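Local structure of ECL CdiI (Enterobacter cloacae subsp. cloacae, 4NTQ) at residues Asp86-Gln92 and Ser127-Leu133. The protein is the immunity protein of a contact-dependent growth inhibition module, partnering a CdiA toxin that acts as a ribosomal RNase. Sequence-based numbering, arbitrary orientation.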
ATOM      1  N   ASP B  86      18.273  14.502   2.203  1.00 51.14           N
ATOM      2  CA  ASP B  86      18.947  15.331   1.212  1.00 56.98           C
ATOM      3  C   ASP B  86      18.275  15.281  -0.176  1.00 49.40           C
ATOM      4  O   ASP B  86      17.109  15.663  -0.287  1.00 47.63           O
ATOM      5  CB  ASP B  86      20.435  15.012   1.190  1.00 63.37           C
ATOM      6  CG  ASP B  86      21.068  15.146   2.567  1.00 82.15           C
ATOM      7  OD1 ASP B  86      22.013  14.384   2.878  1.00 91.34           O
ATOM      8  OD2 ASP B  86      20.595  16.005   3.342  1.00 81.26           O
ATOM      9  N   GLU B  87      18.989  14.823  -1.208  1.00 51.38           N
ATOM     10  CA  GLU B  87      18.430  14.771  -2.563  1.00 42.79           C
ATOM     11  C   GLU B  87      18.000  13.356  -2.915  1.00 48.38           C
ATOM     12  O   GLU B  87      17.764  13.034  -4.080  1.00 49.85           O
ATOM     13  CB  GLU B  87      19.445  15.262  -3.592  1.00 45.46           C
ATOM     14  CG  GLU B  87      19.872  16.715  -3.419  1.00 68.24           C
ATOM     15  CD  GLU B  87      18.778  17.693  -3.801  1.00 74.86           C
ATOM     16  OE1 GLU B  87      18.174  17.510  -4.880  1.00 75.81           O
ATOM     17  OE2 GLU B  87      18.516  18.635  -3.019  1.00 78.64           O
ATOM     18  N   LYS B  88      17.906  12.509  -1.899  1.00 46.42           N
ATOM     19  CA  LYS B  88      17.503  11.127  -2.101  1.00 37.46           C
ATOM     20  C   LYS B  88      16.211  10.870  -1.353  1.00 36.77           C
ATOM     21  O   LYS B  88      16.004  11.403  -0.269  1.00 42.29           O
ATOM     22  CB  LYS B  88      18.598  10.166  -1.624  1.00 46.11           C
ATOM     23  CG  LYS B  88      18.301   8.697  -1.926  1.00 58.36           C
ATOM     24  CD  LYS B  88      19.540   7.798  -1.807  1.00 69.76           C
ATOM     25  CE  LYS B  88      20.549   8.078  -2.914  1.00 81.82           C
ATOM     26  NZ  LYS B  88      21.660   7.087  -2.909  1.00 88.81           N
ATOM     27  N   VAL B  89      15.332  10.066  -1.944  1.00 35.03           N
ATOM     28  CA  VAL B  89      14.049   9.750  -1.335  1.00 33.26           C
ATOM     29  C   VAL B  89      13.891   8.247  -1.261  1.00 37.05           C
ATOM     30  O   VAL B  89      13.921   7.581  -2.290  1.00 38.77           O
ATOM     31  CB  VAL B  89      12.871  10.311  -2.149  1.00 26.66           C
ATOM     32  CG1 VAL B  89      11.564  10.067  -1.411  1.00 28.11           C
ATOM     33  CG2 VAL B  89      13.058  11.806  -2.406  1.00 30.34           C
ATOM     34  N   TYR B  90      13.747   7.713  -0.045  1.00 34.67           N
ATOM     35  CA  TYR B  90      13.491   6.283   0.137  1.00 31.14           C
ATOM     36  C   TYR B  90      11.997   6.060   0.157  1.00 33.80           C
ATOM     37  O   TYR B  90      11.242   6.903   0.642  1.00 34.75           O
ATOM     38  CB  TYR B  90      14.144   5.735   1.417  1.00 30.70           C
ATOM     39  CG  TYR B  90      15.642   5.935   1.428  1.00 34.58           C
ATOM     40  CD1 TYR B  90      16.492   5.048   0.765  1.00 30.09           C
ATOM     41  CD2 TYR B  90      16.206   7.039   2.061  1.00 35.43           C
ATOM     42  CE1 TYR B  90      17.873   5.257   0.746  1.00 32.73           C
ATOM     43  CE2 TYR B  90      17.582   7.255   2.053  1.00 37.19           C
ATOM     44  CZ  TYR B  90      18.406   6.365   1.391  1.00 35.04           C
ATOM     45  OH  TYR B  90      19.759   6.587   1.383  1.00 49.63           O
ATOM     46  N   VAL B  91      11.580   4.926  -0.394  1.00 25.33           N
ATOM     47  CA  VAL B  91      10.179   4.613  -0.528  1.00 21.03           C
ATOM     48  C   VAL B  91       9.929   3.213  -0.010  1.00 28.80           C
ATOM     49  O   VAL B  91      10.623   2.252  -0.381  1.00 22.70           O
ATOM     50  CB  VAL B  91       9.708   4.673  -2.007  1.00 33.11           C
ATOM     51  CG1 VAL B  91       8.186   4.562  -2.078  1.00 30.82           C
ATOM     52  CG2 VAL B  91      10.180   5.946  -2.688  1.00 20.40           C
ATOM     53  N   GLN B  92       8.916   3.099   0.837  1.00 21.54           N
ATOM     54  CA  GLN B  92       8.562   1.831   1.440  1.00 23.63           C
ATOM     55  C   GLN B  92       7.081   1.640   1.211  1.00 27.47           C
ATOM     56  O   GLN B  92       6.378   2.589   0.860  1.00 24.74           O
ATOM     57  CB  GLN B  92       8.889   1.835   2.935  1.00 22.60           C
ATOM     58  CG  GLN B  92      10.377   1.842   3.196  1.00 23.74           C
ATOM     59  CD  GLN B  92      10.740   1.692   4.663  1.00 29.88           C
ATOM     60  OE1 GLN B  92       9.915   1.322   5.499  1.00 36.41           O
ATOM     61  NE2 GLN B  92      11.993   1.987   4.983  1.00 33.69           N
ATOM     62  N   SER B 127      11.232  -3.854   2.873  1.00 37.94           N
ATOM     63  CA  SER B 127      11.303  -3.562   1.453  1.00 32.47           C
ATOM     64  C   SER B 127      11.473  -2.056   1.249  1.00 37.21           C
ATOM     65  O   SER B 127      10.836  -1.257   1.924  1.00 39.82           O
ATOM     66  CB  SER B 127      10.058  -4.076   0.732  1.00 33.52           C
ATOM     67  OG  SER B 127       9.988  -5.496   0.722  1.00 37.67           O
ATOM     68  N   GLU B 128      12.344  -1.672   0.326  1.00 33.56           N
ATOM     69  CA  GLU B 128      12.648  -0.260   0.108  1.00 34.34           C
ATOM     70  C   GLU B 128      13.147   0.016  -1.315  1.00 32.40           C
ATOM     71  O   GLU B 128      13.910  -0.760  -1.887  1.00 37.32           O
ATOM     72  CB  GLU B 128      13.689   0.219   1.131  1.00 30.68           C
ATOM     73  CG  GLU B 128      13.869   1.727   1.172  1.00 29.74           C
ATOM     74  CD  GLU B 128      14.809   2.180   2.288  1.00 31.95           C
ATOM     75  OE1 GLU B 128      16.037   2.019   2.136  1.00 42.61           O
ATOM     76  OE2 GLU B 128      14.316   2.699   3.310  1.00 33.14           O
ATOM     77  N   TRP B 129      12.719   1.131  -1.881  1.00 32.04           N
ATOM     78  CA  TRP B 129      13.195   1.538  -3.197  1.00 30.68           C
ATOM     79  C   TRP B 129      13.662   2.990  -3.086  1.00 36.85           C
ATOM     80  O   TRP B 129      13.404   3.653  -2.080  1.00 36.53           O
ATOM     81  CB  TRP B 129      12.061   1.419  -4.227  1.00 27.98           C
ATOM     82  CG  TRP B 129      11.535   0.005  -4.440  1.00 39.77           C
ATOM     83  CD1 TRP B 129      11.820  -0.824  -5.491  1.00 37.07           C
ATOM     84  CD2 TRP B 129      10.629  -0.725  -3.594  1.00 26.82           C
ATOM     85  NE1 TRP B 129      11.158  -2.022  -5.348  1.00 39.65           N
ATOM     86  CE2 TRP B 129      10.415  -1.985  -4.198  1.00 35.95           C
ATOM     87  CE3 TRP B 129       9.979  -0.436  -2.395  1.00 27.78           C
ATOM     88  CZ2 TRP B 129       9.579  -2.957  -3.637  1.00 35.10           C
ATOM     89  CZ3 TRP B 129       9.154  -1.407  -1.831  1.00 36.58           C
ATOM     90  CH2 TRP B 129       8.955  -2.651  -2.458  1.00 34.84           C
ATOM     91  N   HIS B 130      14.334   3.503  -4.109  1.00 31.31           N
ATOM     92  CA  HIS B 130      14.724   4.896  -4.046  1.00 33.12           C
ATOM     93  C   HIS B 130      14.608   5.648  -5.356  1.00 39.43           C
ATOM     94  O   HIS B 130      14.691   5.069  -6.432  1.00 43.20           O
ATOM     95  CB  HIS B 130      16.126   5.047  -3.469  1.00 42.98           C
ATOM     96  CG  HIS B 130      17.202   4.462  -4.327  1.00 45.63           C
ATOM     97  ND1 HIS B 130      17.589   3.139  -4.240  1.00 48.03           N
ATOM     98  CD2 HIS B 130      17.998   5.026  -5.266  1.00 40.96           C
ATOM     99  CE1 HIS B 130      18.565   2.911  -5.101  1.00 52.92           C
ATOM    100  NE2 HIS B 130      18.837   4.041  -5.733  1.00 49.93           N
ATOM    101  N   THR B 131      14.396   6.954  -5.231  1.00 35.34           N
ATOM    102  CA  THR B 131      14.384   7.865  -6.357  1.00 37.97           C
ATOM    103  C   THR B 131      14.880   9.228  -5.875  1.00 40.26           C
ATOM    104  O   THR B 131      14.995   9.453  -4.677  1.00 43.33           O
ATOM    105  CB  THR B 131      12.971   7.974  -6.970  1.00 36.31           C
ATOM    106  OG1 THR B 131      13.035   8.776  -8.141  1.00 32.35           O
ATOM    107  CG2 THR B 131      11.965   8.592  -5.986  1.00 24.90           C
ATOM    108  N   ASP B 132      15.187  10.133  -6.799  1.00 43.55           N
ATOM    109  CA  ASP B 132      15.781  11.416  -6.421  1.00 33.49           C
ATOM    110  C   ASP B 132      14.703  12.428  -6.008  1.00 36.09           C
ATOM    111  O   ASP B 132      13.533  12.272  -6.345  1.00 34.78           O
ATOM    112  CB  ASP B 132      16.622  11.968  -7.568  1.00 38.30           C
ATOM    113  CG  ASP B 132      15.773  12.444  -8.725  1.00 50.69           C
ATOM    114  OD1 ASP B 132      14.879  11.700  -9.160  1.00 53.44           O
ATOM    115  OD2 ASP B 132      15.978  13.576  -9.189  1.00 69.00           O
ATOM    116  N   LEU B 133      15.099  13.456  -5.266  1.00 41.40           N
ATOM    117  CA  LEU B 133      14.164  14.485  -4.811  1.00 36.36           C
ATOM    118  C   LEU B 133      13.465  15.176  -5.968  1.00 36.02           C
ATOM    119  O   LEU B 133      12.250  15.380  -5.920  1.00 39.92           O
ATOM    120  CB  LEU B 133      14.883  15.531  -3.965  1.00 43.52           C
ATOM    121  CG  LEU B 133      13.995  16.612  -3.364  1.00 43.75           C
ATOM    122  CD1 LEU B 133      12.853  15.946  -2.602  1.00 32.83           C
ATOM    123  CD2 LEU B 133      14.818  17.505  -2.443  1.00 38.84           C
TER
HETATM  124  O   HOH W   1      16.947  15.309  -7.063  1.00 37.40           O
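Here strand 129-132 closes one edge, within this chain, of a four-stranded antiparallel sheet by pairing with strand 88-97, the second arm of the hairpin begun by strand 76-85. Start at the turn: Glu87 O accepts a hydrogen bond from Leu133 N (2.9 Å), at the first turn of helix 133-144, and a water joins Asp132 OD2 to Glu87 OE1, the latter bond weak. Val89 then makes a hydrogen-bonded pair with Thr131, Val89 N 2.8 Å from Thr131 O and Val89 O 3.0 Å from Thr131 N. Val89 CG2 lies 4.1 Å from Leu133 CD1. Tyr90 points to the other face beside His130, a non-hydrogen-bonded pair. Val91 points to the same face as Val89 and forms a hydrogen-bonded pair with Trp129, Val91 N to Trp129 O and Trp129 N to Val91 O both 2.8 Å. On that face Val136 of the helix packs on Val89, and Ile25 of the neighbouring sheet on Val91 and Trp129. The toxin chain meets this end of the contact, with Ser127 OG and Glu128 N hydrogen-bonded to its Asp235. Arg116 makes a cation-pi contact with Tyr90 and a salt bridge with Glu128, whose OE2 accepts a 2.9 Å hydrogen bond from Gln92 NE2.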